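Side-chain contacts in guanylate kinase (Coxiella burnetii, PDB 3TR0), which probably catalyses the ATP-dependent phosphorylation of GMP to GDP, a step in recycling GMP and, indirectly, cGMP: residues Y83-D88 with L102-Q107; L91-L94 with D99-L102; I11-S16 with Q107-I112; P118-F123 with S185-Q190. All coordinates share one frame; numbering follows the deposited sequence.

Overall arrangement
Interactions 1, 2 and 3 are buried, whereas interaction 4 is partly buried and lies beside the second subunit. Interactions 1 and 2 share L102 and both join strand 99-103 to the chain just before it, at strand 81-86 and helix 87-95. Interaction 3 packs helix 106-115 on strand 9-13, next to strand 99-103 in the parallel sheet, and I104 O of interaction 1 meets S13 OG there. Interaction 1 is distinguished by the bound GMP, which hydrogen-bonds to both of its segments, while the segments meet directly only by packing; interactions 2 and 3 are apolar. Interaction 4 is leucine against a glutamate stem, tied to interaction 2 by the D99-R188 salt bridge.

Interaction 1 of 4, residues Y83-D88 with L102-Q107; sequences YGTEKD and LEIDWQ. With 5GP (guanosine-5'-monophosphate), chain D.
T85 touches L102 and I104 through van der Waals contact alone. Its methyl CG2 lies 3.8 Å from L102 CD2, the two side chains crossing at about a right angle. The hydroxyl takes the position beside the backbone N (chi1 -63°), where T85 OG1 passes 3.8 Å from I104 CG2 and hydrogen-bonds to E74.

GMP lies farther along, packed from both segments. I104 CG2 comes over one face of the guanine, 3.3 Å from N1, while CB of Y83 lies against the other face, 3.4 Å from C5. The Y83 ring in turn has the ribose O4' over its centre.

Each segment gives GMP one hydrogen bond. Y83 OH donates to the phosphate O2P at 2.6 Å, and the guanine N2 gives a nearly straight bond (168°) to D105 OD1 at 3.0 Å; E74, S39, Y55 and R43 also bond to the nucleotide. The D105 carboxylate is itself held: its OD2 receives Q107 NE2 on the syn lone pair at 2.8 Å, in the plane of the amide, and OD1 also caps helix 106-115 at G108 N. Q107, whose NE2 also bonds to T77 O, thus probably helps to orient D105 for the base.

In the fold, strand 81-86 lies between strands 40-41 and 72-78 of the mixed sheet of the GMP site, facing the end of strand 99-103 in the parallel sheet and the start of helix 106-115.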
loop_
_atom_site.group_PDB
_atom_site.type_symbol
_atom_site.label_atom_id
_atom_site.label_comp_id
_atom_site.label_asym_id
_atom_site.label_seq_id
_atom_site.Cartn_x
_atom_site.Cartn_y
_atom_site.Cartn_z
ATOM N N TYR A 83 -1.629 -6.872 -29.116
ATOM C CA TYR A 83 -2.535 -6.628 -28.003
ATOM C C TYR A 83 -2.513 -5.140 -27.654
ATOM O O TYR A 83 -1.462 -4.498 -27.697
ATOM C CB TYR A 83 -2.080 -7.405 -26.765
ATOM C CG TYR A 83 -1.930 -8.898 -26.948
ATOM C CD1 TYR A 83 -2.851 -9.778 -26.395
ATOM C CD2 TYR A 83 -0.853 -9.430 -27.644
ATOM C CE1 TYR A 83 -2.713 -11.143 -26.543
ATOM C CE2 TYR A 83 -0.708 -10.793 -27.802
ATOM C CZ TYR A 83 -1.640 -11.645 -27.247
ATOM O OH TYR A 83 -1.502 -13.005 -27.396
ATOM N N GLY A 84 -3.662 -4.591 -27.279
ATOM C CA GLY A 84 -3.714 -3.192 -26.905
ATOM C C GLY A 84 -4.856 -2.834 -25.979
ATOM O O GLY A 84 -5.863 -3.538 -25.914
ATOM N N THR A 85 -4.689 -1.727 -25.261
ATOM C CA THR A 85 -5.712 -1.215 -24.363
ATOM C C THR A 85 -6.423 -0.036 -25.011
ATOM O O THR A 85 -5.823 1.017 -25.224
ATOM C CB THR A 85 -5.099 -0.737 -23.027
ATOM O OG1 THR A 85 -4.488 -1.845 -22.357
ATOM C CG2 THR A 85 -6.170 -0.142 -22.128
ATOM N N GLU A 86 -7.700 -0.214 -25.329
ATOM C CA GLU A 86 -8.485 0.862 -25.924
ATOM C C GLU A 86 -8.551 2.029 -24.940
ATOM O O GLU A 86 -8.928 1.863 -23.775
ATOM C CB GLU A 86 -9.877 0.363 -26.312
ATOM C CG GLU A 86 -10.628 1.263 -27.291
ATOM C CD GLU A 86 -11.393 2.361 -26.593
ATOM O OE1 GLU A 86 -12.022 2.073 -25.554
ATOM O OE2 GLU A 86 -11.365 3.513 -27.074
ATOM N N LYS A 87 -8.164 3.209 -25.412
ATOM C CA LYS A 87 -7.961 4.361 -24.541
ATOM C C LYS A 87 -9.246 4.938 -23.950
ATOM O O LYS A 87 -9.300 5.272 -22.767
ATOM C CB LYS A 87 -7.217 5.467 -25.292
ATOM C CG LYS A 87 -6.943 6.697 -24.441
ATOM C CD LYS A 87 -6.530 7.882 -25.291
ATOM C CE LYS A 87 -7.633 8.267 -26.262
ATOM N NZ LYS A 87 -7.259 9.442 -27.098
ATOM N N ASP A 88 -10.277 5.074 -24.776
ATOM C CA ASP A 88 -11.469 5.795 -24.349
ATOM C C ASP A 88 -12.212 5.100 -23.213
ATOM O O ASP A 88 -12.696 5.754 -22.286
ATOM C CB ASP A 88 -12.406 6.058 -25.529
ATOM C CG ASP A 88 -13.368 7.190 -25.256
ATOM O OD1 ASP A 88 -12.900 8.337 -25.090
ATOM O OD2 ASP A 88 -14.586 6.938 -25.195
ATOM N N LEU A 102 -5.339 -3.208 -15.508
ATOM C CA LEU A 102 -4.773 -3.477 -16.826
ATOM C C LEU A 102 -3.923 -4.740 -16.774
ATOM O O LEU A 102 -2.852 -4.757 -16.165
ATOM C CB LEU A 102 -3.928 -2.293 -17.302
ATOM C CG LEU A 102 -4.631 -0.932 -17.420
ATOM C CD1 LEU A 102 -3.625 0.173 -17.719
ATOM C CD2 LEU A 102 -5.700 -0.984 -18.484
ATOM N N GLU A 103 -4.412 -5.806 -17.400
ATOM C CA GLU A 103 -3.645 -7.040 -17.490
ATOM C C GLU A 103 -2.818 -6.966 -18.756
ATOM O O GLU A 103 -3.278 -7.367 -19.824
ATOM C CB GLU A 103 -4.574 -8.246 -17.565
ATOM C CG GLU A 103 -5.480 -8.427 -16.370
ATOM C CD GLU A 103 -6.420 -9.607 -16.543
ATOM O OE1 GLU A 103 -7.305 -9.539 -17.422
ATOM O OE2 GLU A 103 -6.266 -10.605 -15.810
ATOM N N ILE A 104 -1.611 -6.424 -18.642
ATOM C CA ILE A 104 -0.777 -6.163 -19.806
ATOM C C ILE A 104 0.652 -6.616 -19.550
ATOM O O ILE A 104 1.031 -6.846 -18.406
ATOM C CB ILE A 104 -0.789 -4.670 -20.179
ATOM C CG1 ILE A 104 -0.311 -3.818 -19.003
ATOM C CG2 ILE A 104 -2.192 -4.234 -20.600
ATOM C CD1 ILE A 104 -0.311 -2.326 -19.284
ATOM N N ASP A 105 1.444 -6.752 -20.613
ATOM C CA ASP A 105 2.808 -7.252 -20.467
ATOM C C ASP A 105 3.753 -6.139 -20.046
ATOM O O ASP A 105 3.323 -5.007 -19.815
ATOM C CB ASP A 105 3.308 -7.929 -21.752
ATOM C CG ASP A 105 3.829 -6.940 -22.778
ATOM O OD1 ASP A 105 3.277 -5.832 -22.873
ATOM O OD2 ASP A 105 4.797 -7.275 -23.497
ATOM N N TRP A 106 5.038 -6.459 -19.942
ATOM C CA TRP A 106 6.016 -5.491 -19.441
ATOM C C TRP A 106 6.191 -4.298 -20.376
ATOM O O TRP A 106 6.467 -3.185 -19.921
ATOM C CB TRP A 106 7.367 -6.158 -19.145
ATOM C CG TRP A 106 8.094 -6.671 -20.363
ATOM C CD1 TRP A 106 8.090 -7.948 -20.844
ATOM C CD2 TRP A 106 8.935 -5.914 -21.242
ATOM N NE1 TRP A 106 8.873 -8.033 -21.973
ATOM C CE2 TRP A 106 9.401 -6.797 -22.239
ATOM C CE3 TRP A 106 9.335 -4.574 -21.289
ATOM C CZ2 TRP A 106 10.250 -6.385 -23.263
ATOM C CZ3 TRP A 106 10.176 -4.168 -22.310
ATOM C CH2 TRP A 106 10.624 -5.070 -23.282
ATOM N N GLN A 107 6.027 -4.529 -21.678
ATOM C CA GLN A 107 6.122 -3.456 -22.662
ATOM C C GLN A 107 4.991 -2.461 -22.472
ATOM O O GLN A 107 5.204 -1.253 -22.488
ATOM C CB GLN A 107 6.063 -4.013 -24.084
ATOM C CG GLN A 107 7.129 -5.044 -24.397
ATOM C CD GLN A 107 6.956 -5.643 -25.776
ATOM O OE1 GLN A 107 7.596 -5.215 -26.733
ATOM N NE2 GLN A 107 6.083 -6.637 -25.885
HETATM P P 5GP D . -2.795 -14.471 -24.102
HETATM O O1P 5GP D . -4.240 -14.369 -23.679
HETATM O O2P 5GP D . -2.490 -14.559 -25.574
HETATM O O3P 5GP D . -2.164 -15.633 -23.369
HETATM O "O5'" 5GP D . -1.973 -13.272 -23.458
HETATM C "C5'" 5GP D . -0.654 -12.979 -23.884
HETATM C "C4'" 5GP D . -0.041 -11.888 -23.048
HETATM O "O4'" 5GP D . -0.248 -10.614 -23.690
HETATM C "C3'" 5GP D . -0.650 -11.697 -21.669
HETATM O "O3'" 5GP D . -0.159 -12.623 -20.715
HETATM C "C2'" 5GP D . -0.310 -10.248 -21.337
HETATM O "O2'" 5GP D . 0.992 -10.160 -20.780
HETATM C "C1'" 5GP D . -0.281 -9.594 -22.724
HETATM N N9 5GP D . -1.458 -8.745 -22.973
HETATM C C8 5GP D . -2.757 -9.073 -23.002
HETATM N N7 5GP D . -3.475 -7.960 -23.295
HETATM C C5 5GP D . -2.602 -6.936 -23.448
HETATM C C6 5GP D . -2.718 -5.582 -23.744
HETATM O O6 5GP D . -3.842 -5.055 -23.933
HETATM N N1 5GP D . -1.610 -4.836 -23.825
HETATM C C2 5GP D . -0.393 -5.363 -23.625
HETATM N N2 5GP D . 0.720 -4.596 -23.709
HETATM N N3 5GP D . -0.250 -6.668 -23.334
HETATM C C4 5GP D . -1.341 -7.456 -23.250
#

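Interaction 2 of 4, residues L91-L94 with D99-L102; sequences LRQL and DVLL
V100 presses its CG2 methyl against the stem of Q93, 3.5 Å from Q93 CB and 4.1 Å from Q93 CG, the two side chains meeting at about a right angle. The same methyl has a looser apolar neighbour in L94 CD2, 4.3 Å away. V100 therefore points one branch at two successive residues of the helix, and L94 and V100 both continue onto L9 of the adjacent strand.

These touches close a tight helix-to-strand connection. Helix 87-95 ends four residues before strand 99-103 begins, and the chain turns back so that the CA atoms of L94 and D99 are 6.1 Å apart. The strand then enters the parallel sheet of the P-loop kinase fold between strands 34-36 and 9-13.

Polar groups are kept out of the apolar patch. Q93 bends at chi2 (-49°), which carries its amide away from V100, and there it makes weak hydrogen bonds to R98 and to the carbonyl of W89. D99, whose CB points away from the helix, spends its carboxylate elsewhere: OD2 forms a salt bridge with R188, and OD1 accepts from the backbone N of N8.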
loop_
_atom_site.group_PDB
_atom_site.type_symbol
_atom_site.label_atom_id
_atom_site.label_comp_id
_atom_site.label_asym_id
_atom_site.label_seq_id
_atom_site.Cartn_x
_atom_site.Cartn_y
_atom_site.Cartn_z
ATOM N N LEU A 91 -10.471 5.852 -19.858
ATOM C CA LEU A 91 -10.679 7.217 -19.393
ATOM C C LEU A 91 -12.110 7.456 -18.908
ATOM O O LEU A 91 -12.325 8.217 -17.970
ATOM C CB LEU A 91 -10.283 8.230 -20.470
ATOM C CG LEU A 91 -8.818 8.152 -20.902
ATOM C CD1 LEU A 91 -8.482 9.276 -21.872
ATOM C CD2 LEU A 91 -7.896 8.195 -19.684
ATOM N N ARG A 92 -13.087 6.812 -19.542
ATOM C CA ARG A 92 -14.464 6.893 -19.060
ATOM C C ARG A 92 -14.601 6.343 -17.639
ATOM O O ARG A 92 -15.297 6.927 -16.801
ATOM C CB ARG A 92 -15.428 6.168 -19.998
ATOM C CG ARG A 92 -15.597 6.843 -21.341
ATOM C CD ARG A 92 -16.923 6.464 -21.991
ATOM N NE ARG A 92 -17.098 5.021 -22.150
ATOM C CZ ARG A 92 -16.598 4.311 -23.157
ATOM N NH1 ARG A 92 -15.871 4.905 -24.093
ATOM N NH2 ARG A 92 -16.817 3.006 -23.227
ATOM N N GLN A 93 -13.934 5.222 -17.374
ATOM C CA GLN A 93 -13.956 4.603 -16.051
ATOM C C GLN A 93 -13.323 5.504 -15.002
ATOM O O GLN A 93 -13.877 5.694 -13.917
ATOM C CB GLN A 93 -13.231 3.254 -16.069
ATOM C CG GLN A 93 -13.733 2.294 -17.126
ATOM C CD GLN A 93 -15.243 2.160 -17.126
ATOM O OE1 GLN A 93 -15.861 1.982 -16.078
ATOM N NE2 GLN A 93 -15.846 2.248 -18.307
ATOM N N LEU A 94 -12.156 6.052 -15.325
ATOM C CA LEU A 94 -11.472 6.963 -14.408
ATOM C C LEU A 94 -12.345 8.176 -14.100
ATOM O O LEU A 94 -12.443 8.611 -12.949
ATOM C CB LEU A 94 -10.137 7.412 -15.000
ATOM C CG LEU A 94 -9.091 6.310 -15.176
ATOM C CD1 LEU A 94 -7.824 6.872 -15.806
ATOM C CD2 LEU A 94 -8.782 5.637 -13.842
ATOM N N ASP A 99 -11.454 2.708 -10.451
ATOM C CA ASP A 99 -10.103 2.263 -10.748
ATOM C C ASP A 99 -10.155 1.262 -11.889
ATOM O O ASP A 99 -11.182 0.625 -12.117
ATOM C CB ASP A 99 -9.459 1.638 -9.510
ATOM C CG ASP A 99 -9.377 2.613 -8.357
ATOM O OD1 ASP A 99 -8.644 3.616 -8.493
ATOM O OD2 ASP A 99 -10.052 2.389 -7.329
ATOM N N VAL A 100 -9.055 1.137 -12.616
ATOM C CA VAL A 100 -9.020 0.235 -13.757
ATOM C C VAL A 100 -7.857 -0.725 -13.631
ATOM O O VAL A 100 -6.735 -0.317 -13.339
ATOM C CB VAL A 100 -8.887 0.995 -15.079
ATOM C CG1 VAL A 100 -8.669 0.014 -16.235
ATOM C CG2 VAL A 100 -10.130 1.853 -15.328
ATOM N N LEU A 101 -8.139 -2.002 -13.851
ATOM C CA LEU A 101 -7.107 -3.025 -13.869
ATOM C C LEU A 101 -6.648 -3.265 -15.295
ATOM O O LEU A 101 -7.467 -3.486 -16.188
ATOM C CB LEU A 101 -7.643 -4.322 -13.274
ATOM C CG LEU A 101 -7.799 -4.291 -11.756
ATOM C CD1 LEU A 101 -8.826 -5.302 -11.295
ATOM C CD2 LEU A 101 -6.455 -4.543 -11.103
ATOM N N LEU A 102 -5.339 -3.208 -15.508
ATOM C CA LEU A 102 -4.773 -3.477 -16.826
ATOM C C LEU A 102 -3.923 -4.740 -16.774
ATOM O O LEU A 102 -2.852 -4.757 -16.165
ATOM C CB LEU A 102 -3.928 -2.293 -17.302
ATOM C CG LEU A 102 -4.631 -0.932 -17.420
ATOM C CD1 LEU A 102 -3.625 0.173 -17.719
ATOM C CD2 LEU A 102 -5.700 -0.984 -18.484
#

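Interaction 3 of 4, residues I11-S16 with Q107-I112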
loop_
_atom_site.group_PDB
_atom_site.type_symbol
_atom_site.label_atom_id
_atom_site.label_comp_id
_atom_site.label_asym_id
_atom_site.label_seq_id
_atom_site.Cartn_x
_atom_site.Cartn_y
_atom_site.Cartn_z
ATOM N N ILE A 11 -1.660 -1.864 -12.909
ATOM C CA ILE A 11 -1.097 -2.739 -13.930
ATOM C C ILE A 11 -0.774 -4.081 -13.299
ATOM O O ILE A 11 -0.114 -4.137 -12.267
ATOM C CB ILE A 11 0.196 -2.139 -14.517
ATOM C CG1 ILE A 11 -0.082 -0.763 -15.130
ATOM C CG2 ILE A 11 0.802 -3.071 -15.558
ATOM C CD1 ILE A 11 1.156 0.092 -15.295
ATOM N N ILE A 12 -1.247 -5.158 -13.918
ATOM C CA ILE A 12 -0.939 -6.503 -13.455
ATOM C C ILE A 12 -0.200 -7.249 -14.554
ATOM O O ILE A 12 -0.742 -7.443 -15.644
ATOM C CB ILE A 12 -2.210 -7.296 -13.140
ATOM C CG1 ILE A 12 -3.201 -6.442 -12.350
ATOM C CG2 ILE A 12 -1.862 -8.560 -12.379
ATOM C CD1 ILE A 12 -2.725 -6.099 -10.963
ATOM N N SER A 13 1.032 -7.666 -14.276
ATOM C CA SER A 13 1.822 -8.404 -15.264
ATOM C C SER A 13 2.327 -9.717 -14.690
ATOM O O SER A 13 2.541 -9.836 -13.485
ATOM C CB SER A 13 3.001 -7.564 -15.763
ATOM O OG SER A 13 2.567 -6.318 -16.284
ATOM N N ALA A 14 2.510 -10.706 -15.562
ATOM C CA ALA A 14 2.979 -12.017 -15.141
ATOM C C ALA A 14 3.308 -12.869 -16.360
ATOM O O ALA A 14 2.777 -12.637 -17.446
ATOM C CB ALA A 14 1.930 -12.707 -14.283
ATOM N N PRO A 15 4.198 -13.852 -16.186
ATOM C CA PRO A 15 4.466 -14.765 -17.298
ATOM C C PRO A 15 3.220 -15.597 -17.574
ATOM O O PRO A 15 2.413 -15.795 -16.665
ATOM C CB PRO A 15 5.603 -15.645 -16.763
ATOM C CG PRO A 15 5.482 -15.565 -15.270
ATOM C CD PRO A 15 5.011 -14.162 -14.996
ATOM N N SER A 16 3.050 -16.057 -18.808
ATOM C CA SER A 16 1.928 -16.927 -19.132
ATOM C C SER A 16 1.983 -18.168 -18.248
ATOM O O SER A 16 3.055 -18.728 -18.018
ATOM C CB SER A 16 1.951 -17.317 -20.615
ATOM O OG SER A 16 1.780 -16.177 -21.442
ATOM N N GLN A 107 6.027 -4.529 -21.678
ATOM C CA GLN A 107 6.122 -3.456 -22.662
ATOM C C GLN A 107 4.991 -2.461 -22.472
ATOM O O GLN A 107 5.204 -1.253 -22.488
ATOM C CB GLN A 107 6.063 -4.013 -24.084
ATOM C CG GLN A 107 7.129 -5.044 -24.397
ATOM C CD GLN A 107 6.956 -5.643 -25.776
ATOM O OE1 GLN A 107 7.596 -5.215 -26.733
ATOM N NE2 GLN A 107 6.083 -6.637 -25.885
ATOM N N GLY A 108 3.779 -2.978 -22.309
ATOM C CA GLY A 108 2.630 -2.128 -22.067
ATOM C C GLY A 108 2.772 -1.364 -20.763
ATOM O O GLY A 108 2.404 -0.190 -20.673
ATOM N N ALA A 109 3.313 -2.032 -19.748
ATOM C CA ALA A 109 3.526 -1.403 -18.447
ATOM C C ALA A 109 4.399 -0.158 -18.572
ATOM O O ALA A 109 4.073 0.894 -18.021
ATOM C CB ALA A 109 4.151 -2.393 -17.475
ATOM N N ARG A 110 5.510 -0.279 -19.297
ATOM C CA ARG A 110 6.397 0.862 -19.517
ATOM C C ARG A 110 5.648 2.042 -20.134
ATOM O O ARG A 110 5.871 3.191 -19.756
ATOM C CB ARG A 110 7.593 0.471 -20.398
ATOM C CG ARG A 110 8.574 -0.500 -19.752
ATOM C CD ARG A 110 9.819 -0.675 -20.621
ATOM N NE ARG A 110 10.843 -1.503 -19.994
ATOM C CZ ARG A 110 12.070 -1.665 -20.480
ATOM N NH1 ARG A 110 12.425 -1.051 -21.601
ATOM N NH2 ARG A 110 12.945 -2.437 -19.848
ATOM N N GLN A 111 4.758 1.757 -21.081
ATOM C CA GLN A 111 3.991 2.808 -21.748
ATOM C C GLN A 111 3.045 3.506 -20.781
ATOM O O GLN A 111 2.964 4.735 -20.751
ATOM C CB GLN A 111 3.194 2.234 -22.920
ATOM C CG GLN A 111 4.051 1.740 -24.068
ATOM C CD GLN A 111 3.238 1.017 -25.116
ATOM O OE1 GLN A 111 2.277 1.565 -25.659
ATOM N NE2 GLN A 111 3.608 -0.225 -25.397
ATOM N N ILE A 112 2.327 2.714 -19.992
ATOM C CA ILE A 112 1.370 3.258 -19.037
ATOM C C ILE A 112 2.057 4.111 -17.967
ATOM O O ILE A 112 1.565 5.182 -17.611
ATOM C CB ILE A 112 0.545 2.142 -18.374
ATOM C CG1 ILE A 112 -0.264 1.385 -19.428
ATOM C CG2 ILE A 112 -0.383 2.724 -17.321
ATOM C CD1 ILE A 112 -1.285 2.247 -20.146
#
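I11 and I112 share nearly the same first torsion, -59° and -62°, which in each leaves CG2 anti to the backbone N and CG1 beside it. In I11 this splits the branches between two helix residues. CG2 reaches A109 CB at 3.9 Å, while the longer arm extends so that I11 CD1 rests 3.7 Å from I112 CG2 and equally close to I112 CB. The two isoleucines run past each other in opposite directions, and I104, from the loop after strand 99-103, packs on both.

The axes of strand 11-13 and helix 107-112 approach to 9.2 Å, with their directions 161° apart, close to antiparallel. This is the beta-alpha-beta crossover of a P-loop NTPase: helix 106-115 links strands 99-103 and 120-125, which flank strand 9-13 in the parallel sheet, and it passes over that central strand. Beyond S13 the chain enters the loop beginning at A14, predicted to bind ATP.

Polar contribution across the interface is slight. S13 OG stands 4.4 Å from A109 CB, a marginal touch, and its hydrogen bond goes to I104 O. On the helix side turned to GMP, G108 touches the nucleotide. Q111 reaches back with NE2 to Q107 O in a weak bond, and the same nitrogen hydrogen-bonds to the carbonyl of H75.

Interaction 4 of 4, residues P118-F123 with S185-Q190; sequences PALSIF and SAERLQ
L120 points its CD1 methyl at the aliphatic stem of E187, touching CG at 3.6 Å and CB at 3.8 Å, and the two side chains cross obliquely. The glutamate can offer methylene groups because its CB points toward the strand, and chi1 of -171°, with CG anti to the backbone N, sets CG beside L120 CD1. A bend at chi2 (-84°) then swings the carboxylate aside, and its OE2 finds a hydrogen bond to N8 ND2. N8 ND2 also bonds to P118 O, so one amide group links P118, just before strand 120-125, to E187 of helix 173-187.

Q190 adds a small flank to the leucine. It is brought back beside E187 by a type I beta turn, closed by Q190 N to E187 O at 3.1 Å. Within the turn, R188 NH2 hydrogen-bonds to A32 O.

Residues 185-190 border the second subunit: A186 packs on A186 of that subunit, Q190 on its Y166, and L189 makes backbone hydrogen bonds to it.

L120 and S121 point to opposite faces of the parallel sheet. L120 meets helix 173-187, whereas S121 OG bonds to R113 of helix 106-115. Such helices on both faces of a parallel sheet form the alpha/beta/alpha sandwich of the P-loop kinases.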
loop_
_atom_site.group_PDB
_atom_site.type_symbol
_atom_site.label_atom_id
_atom_site.label_comp_id
_atom_site.label_asym_id
_atom_site.label_seq_id
_atom_site.Cartn_x
_atom_site.Cartn_y
_atom_site.Cartn_z
ATOM N N PRO A 118 0.780 8.204 -11.740
ATOM C CA PRO A 118 0.312 7.641 -10.466
ATOM C C PRO A 118 0.097 6.131 -10.520
ATOM O O PRO A 118 -0.073 5.513 -9.470
ATOM C CB PRO A 118 -1.035 8.344 -10.247
ATOM C CG PRO A 118 -0.971 9.570 -11.087
ATOM C CD PRO A 118 -0.183 9.169 -12.291
ATOM N N ALA A 119 0.092 5.552 -11.721
ATOM C CA ALA A 119 -0.167 4.122 -11.880
ATOM C C ALA A 119 0.715 3.227 -10.998
ATOM O O ALA A 119 1.923 3.450 -10.863
ATOM C CB ALA A 119 -0.027 3.720 -13.342
ATOM N N LEU A 120 0.099 2.210 -10.404
ATOM C CA LEU A 120 0.829 1.224 -9.616
ATOM C C LEU A 120 0.912 -0.072 -10.407
ATOM O O LEU A 120 -0.037 -0.446 -11.094
ATOM C CB LEU A 120 0.137 0.974 -8.273
ATOM C CG LEU A 120 0.158 2.113 -7.246
ATOM C CD1 LEU A 120 -0.425 1.636 -5.923
ATOM C CD2 LEU A 120 1.570 2.637 -7.049
ATOM N N SER A 121 2.048 -0.754 -10.324
ATOM C CA SER A 121 2.220 -1.993 -11.068
ATOM C C SER A 121 2.553 -3.159 -10.136
ATOM O O SER A 121 3.314 -3.006 -9.176
ATOM C CB SER A 121 3.272 -1.826 -12.175
ATOM O OG SER A 121 4.533 -1.467 -11.644
ATOM N N ILE A 122 1.951 -4.312 -10.420
ATOM C CA ILE A 122 2.106 -5.513 -9.608
ATOM C C ILE A 122 2.544 -6.667 -10.505
ATOM O O ILE A 122 1.920 -6.922 -11.538
ATOM C CB ILE A 122 0.764 -5.918 -8.965
ATOM C CG1 ILE A 122 0.164 -4.748 -8.185
ATOM C CG2 ILE A 122 0.934 -7.161 -8.095
ATOM C CD1 ILE A 122 -1.289 -4.956 -7.785
ATOM N N PHE A 123 3.609 -7.359 -10.117
ATOM C CA PHE A 123 4.071 -8.515 -10.876
ATOM C C PHE A 123 3.724 -9.802 -10.139
ATOM O O PHE A 123 4.067 -9.970 -8.971
ATOM C CB PHE A 123 5.580 -8.438 -11.133
ATOM C CG PHE A 123 6.037 -9.287 -12.290
ATOM C CD1 PHE A 123 6.213 -8.727 -13.546
ATOM C CD2 PHE A 123 6.267 -10.640 -12.126
ATOM C CE1 PHE A 123 6.628 -9.501 -14.618
ATOM C CE2 PHE A 123 6.678 -11.420 -13.194
ATOM C CZ PHE A 123 6.852 -10.848 -14.441
ATOM N N SER A 185 -6.313 -1.545 -1.784
ATOM C CA SER A 185 -6.926 -0.900 -0.625
ATOM C C SER A 185 -6.019 0.181 -0.033
ATOM O O SER A 185 -6.492 1.246 0.370
ATOM C CB SER A 185 -7.282 -1.943 0.440
ATOM O OG SER A 185 -8.298 -2.823 -0.025
ATOM N N ALA A 186 -4.720 -0.099 0.024
ATOM C CA ALA A 186 -3.750 0.866 0.538
ATOM C C ALA A 186 -3.639 2.083 -0.374
ATOM O O ALA A 186 -3.522 3.209 0.100
ATOM C CB ALA A 186 -2.378 0.212 0.722
ATOM N N GLU A 187 -3.658 1.856 -1.685
ATOM C CA GLU A 187 -3.595 2.963 -2.637
ATOM C C GLU A 187 -4.743 3.930 -2.385
ATOM O O GLU A 187 -4.578 5.148 -2.467
ATOM C CB GLU A 187 -3.662 2.446 -4.078
ATOM C CG GLU A 187 -3.385 3.508 -5.142
ATOM C CD GLU A 187 -4.599 4.350 -5.506
ATOM O OE1 GLU A 187 -5.729 4.024 -5.081
ATOM O OE2 GLU A 187 -4.414 5.354 -6.222
ATOM N N ARG A 188 -5.905 3.376 -2.067
ATOM C CA ARG A 188 -7.111 4.178 -1.890
ATOM C C ARG A 188 -7.102 4.951 -0.581
ATOM O O ARG A 188 -8.003 5.746 -0.319
ATOM C CB ARG A 188 -8.349 3.288 -1.956
ATOM C CG ARG A 188 -8.613 2.700 -3.343
ATOM C CD ARG A 188 -9.675 1.617 -3.280
ATOM N NE ARG A 188 -10.226 1.310 -4.598
ATOM C CZ ARG A 188 -11.193 0.425 -4.813
ATOM N NH1 ARG A 188 -11.713 -0.253 -3.799
ATOM N NH2 ARG A 188 -11.637 0.212 -6.045
ATOM N N LEU A 189 -6.095 4.695 0.248
ATOM C CA LEU A 189 -5.942 5.412 1.514
ATOM C C LEU A 189 -4.824 6.443 1.437
ATOM O O LEU A 189 -4.530 7.113 2.420
ATOM C CB LEU A 189 -5.652 4.435 2.660
ATOM C CG LEU A 189 -6.707 3.380 2.985
ATOM C CD1 LEU A 189 -6.123 2.265 3.845
ATOM C CD2 LEU A 189 -7.910 4.001 3.666
ATOM N N GLN A 190 -4.189 6.557 0.274
ATOM C CA GLN A 190 -3.128 7.542 0.081
ATOM C C GLN A 190 -3.660 8.959 0.251
ATOM O O GLN A 190 -4.813 9.236 -0.075
ATOM C CB GLN A 190 -2.517 7.403 -1.314
ATOM C CG GLN A 190 -1.733 6.121 -1.517
ATOM C CD GLN A 190 -1.172 6.001 -2.915
ATOM O OE1 GLN A 190 -1.360 6.885 -3.755
ATOM N NE2 GLN A 190 -0.481 4.904 -3.176
#